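Local coordinates for ketosynthase (Streptomyces sp. MSC090213JE08, PDB 6KXD) that pairs with a chain length factor in the ishigamide highly reducing type II polyketide synthase and condenses acyl chains with malonyl units carried on acyl carrier protein, at the interface of chains B and A. Sequence-based numbering; all coordinates share one arbitrary frame. Chains: chain A, Ketosynthase; chain B, Ketosynthase.

The interface of chains B and A. Residues chain B 263-267, 279; chain A 162-163, 166-169, 171.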
loop_
_atom_site.group_PDB
_atom_site.type_symbol
_atom_site.label_atom_id
_atom_site.label_comp_id
_atom_site.label_asym_id
_atom_site.label_seq_id
_atom_site.Cartn_x
_atom_site.Cartn_y
_atom_site.Cartn_z
ATOM N N SER B 263 12.330 -3.433 -6.894
ATOM C CA SER B 263 13.508 -3.516 -6.099
ATOM C C SER B 263 13.397 -2.620 -4.879
ATOM O O SER B 263 12.604 -1.692 -4.833
ATOM C CB SER B 263 14.737 -3.143 -6.881
ATOM O OG SER B 263 14.647 -1.799 -7.294
ATOM N N CYS B 264 14.255 -2.941 -3.919
ATOM C CA CYS B 264 14.381 -2.197 -2.794
ATOM C C CYS B 264 15.844 -1.800 -2.648
ATOM O O CYS B 264 16.768 -2.640 -2.745
ATOM C CB CYS B 264 13.889 -2.948 -1.564
ATOM S SG CYS B 264 13.998 -1.919 -0.099
ATOM N N ASP B 265 16.071 -0.520 -2.375
ATOM C CA ASP B 265 17.473 -0.035 -2.242
ATOM C C ASP B 265 18.160 -0.607 -0.993
ATOM O O ASP B 265 19.385 -0.808 -0.996
ATOM C CB ASP B 265 17.582 1.480 -2.120
ATOM C CG ASP B 265 16.901 2.298 -3.208
ATOM O OD1 ASP B 265 16.752 1.772 -4.331
ATOM O OD2 ASP B 265 16.612 3.512 -2.918
ATOM N N ALA B 266 17.393 -0.773 0.086
ATOM C CA ALA B 266 17.864 -1.258 1.343
ATOM C C ALA B 266 19.069 -0.415 1.735
ATOM O O ALA B 266 20.114 -0.905 2.164
ATOM C CB ALA B 266 18.211 -2.739 1.254
ATOM N N ALA B 267 18.926 0.888 1.561
ATOM C CA ALA B 267 20.037 1.811 1.836
ATOM C C ALA B 267 19.559 2.977 2.715
ATOM O O ALA B 267 19.870 3.074 3.911
ATOM C CB ALA B 267 20.615 2.239 0.511
ATOM N N ARG B 279 18.556 -1.919 -10.644
ATOM C CA ARG B 279 18.055 -3.287 -10.443
ATOM C C ARG B 279 16.586 -3.382 -10.859
ATOM O O ARG B 279 16.180 -4.323 -11.440
ATOM C CB ARG B 279 18.246 -3.708 -8.985
ATOM C CG ARG B 279 19.542 -4.463 -8.730
ATOM C CD ARG B 279 19.600 -5.125 -7.350
ATOM N NE ARG B 279 18.289 -5.403 -6.752
ATOM C CZ ARG B 279 17.535 -6.479 -6.997
ATOM N NH1 ARG B 279 17.967 -7.470 -7.767
ATOM N NH2 ARG B 279 16.330 -6.546 -6.465
ATOM N N ALA A 162 14.008 -3.651 5.416
ATOM C CA ALA A 162 14.916 -3.962 4.297
ATOM C C ALA A 162 16.299 -3.376 4.534
ATOM O O ALA A 162 17.295 -4.064 4.235
ATOM C CB ALA A 162 14.332 -3.478 3.014
ATOM N N ILE A 163 16.359 -2.162 5.090
ATOM C CA ILE A 163 17.659 -1.524 5.388
ATOM C C ILE A 163 18.341 -2.383 6.440
ATOM O O ILE A 163 19.491 -2.735 6.294
ATOM C CB ILE A 163 17.509 -0.074 5.862
ATOM C CG1 ILE A 163 17.071 0.807 4.687
ATOM C CG2 ILE A 163 18.772 0.467 6.542
ATOM C CD1 ILE A 163 16.504 2.114 5.140
ATOM N N ASP A 166 19.242 -5.915 4.953
ATOM C CA ASP A 166 19.732 -5.870 3.607
ATOM C C ASP A 166 18.839 -6.680 2.672
ATOM O O ASP A 166 19.289 -7.636 1.986
ATOM C CB ASP A 166 21.193 -6.339 3.558
ATOM C CG ASP A 166 21.932 -5.766 2.361
ATOM O OD1 ASP A 166 21.281 -5.093 1.548
ATOM O OD2 ASP A 166 23.144 -5.996 2.251
ATOM N N LEU A 167 17.559 -6.280 2.580
ATOM C CA LEU A 167 16.639 -6.940 1.715
ATOM C C LEU A 167 16.373 -6.078 0.480
ATOM O O LEU A 167 15.454 -5.243 0.431
ATOM C CB LEU A 167 15.359 -7.256 2.495
ATOM C CG LEU A 167 15.559 -8.047 3.786
ATOM C CD1 LEU A 167 14.267 -8.172 4.561
ATOM C CD2 LEU A 167 16.099 -9.448 3.523
ATOM N N LYS A 168 17.124 -6.360 -0.596
ATOM C CA LYS A 168 16.989 -5.614 -1.825
ATOM C C LYS A 168 15.833 -6.098 -2.705
ATOM O O LYS A 168 15.593 -5.551 -3.769
ATOM C CB LYS A 168 18.304 -5.681 -2.605
ATOM C CG LYS A 168 19.471 -5.011 -1.907
ATOM C CD LYS A 168 20.751 -5.090 -2.727
ATOM C CE LYS A 168 21.973 -5.334 -1.872
ATOM N NZ LYS A 168 22.148 -4.261 -0.880
ATOM N N GLY A 169 15.108 -7.138 -2.292
ATOM C CA GLY A 169 14.036 -7.659 -3.072
ATOM C C GLY A 169 12.759 -6.827 -2.943
ATOM O O GLY A 169 12.769 -5.760 -2.359
ATOM N N ASN A 171 9.611 -4.811 -1.973
ATOM C CA ASN A 171 9.351 -4.194 -0.707
ATOM C C ASN A 171 8.044 -3.426 -0.830
ATOM O O ASN A 171 8.021 -2.433 -1.525
ATOM C CB ASN A 171 10.473 -3.262 -0.305
ATOM C CG ASN A 171 10.407 -2.914 1.158
ATOM O OD1 ASN A 171 9.798 -1.916 1.524
ATOM N ND2 ASN A 171 11.080 -3.711 1.979
#
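The end of strand 255-264 of chain B, the loop that follows it and helix 274-288 pack against the C-terminal end of helix 156-165 of chain A and the loop leading into strand 171-174. Both chains have the thiolase-like fold of the beta-ketoacyl synthases; chain B, with the active-site cysteine motif, is the ketosynthase, and chain A, lacking that cysteine, the chain length factor. The backbone carbonyl of A:Lys168 anchors the patch, accepting hydrogen bonds from both B:Cys264 N and B:Arg279 NH2, each above its plane. B:Cys264 N gives a fairly straight one to A:Lys168 O at 2.9 Å (162° at H). B:Arg279, bent at chi3, crosses the A:Lys168 side chain at about a right angle; its length lets guanidinium NH2 reach from helix 274-288 to 3.0 Å from A:Lys168 O, in a more bent bond with the acceptor off the guanidinium plane. An alanine here would probably lose the side-chain donor to this carbonyl and weaken the tie between helix 274-288 and the chain A loop. The B:Cys264 thiol, anti to its backbone N (chi1 -178°), lies with SG 3.5 Å from A:Ala162 CB; small and polarisable, it suits close packing against a methyl and the A:Asn171 side chain. B:Ala266, with positive phi (52°), sets CB 3.4 Å from A:Ala162 O, a methyl fitting close against the helix's last turn. Beside it, A:Ile163 lays CG1 and CD1 along the B:Ala267 backbone. A:Lys168 curls back so that NZ meets the syn lone pair of A:Asp166 OD1 at 2.7 Å, a salt bridge that likely steadies the loop.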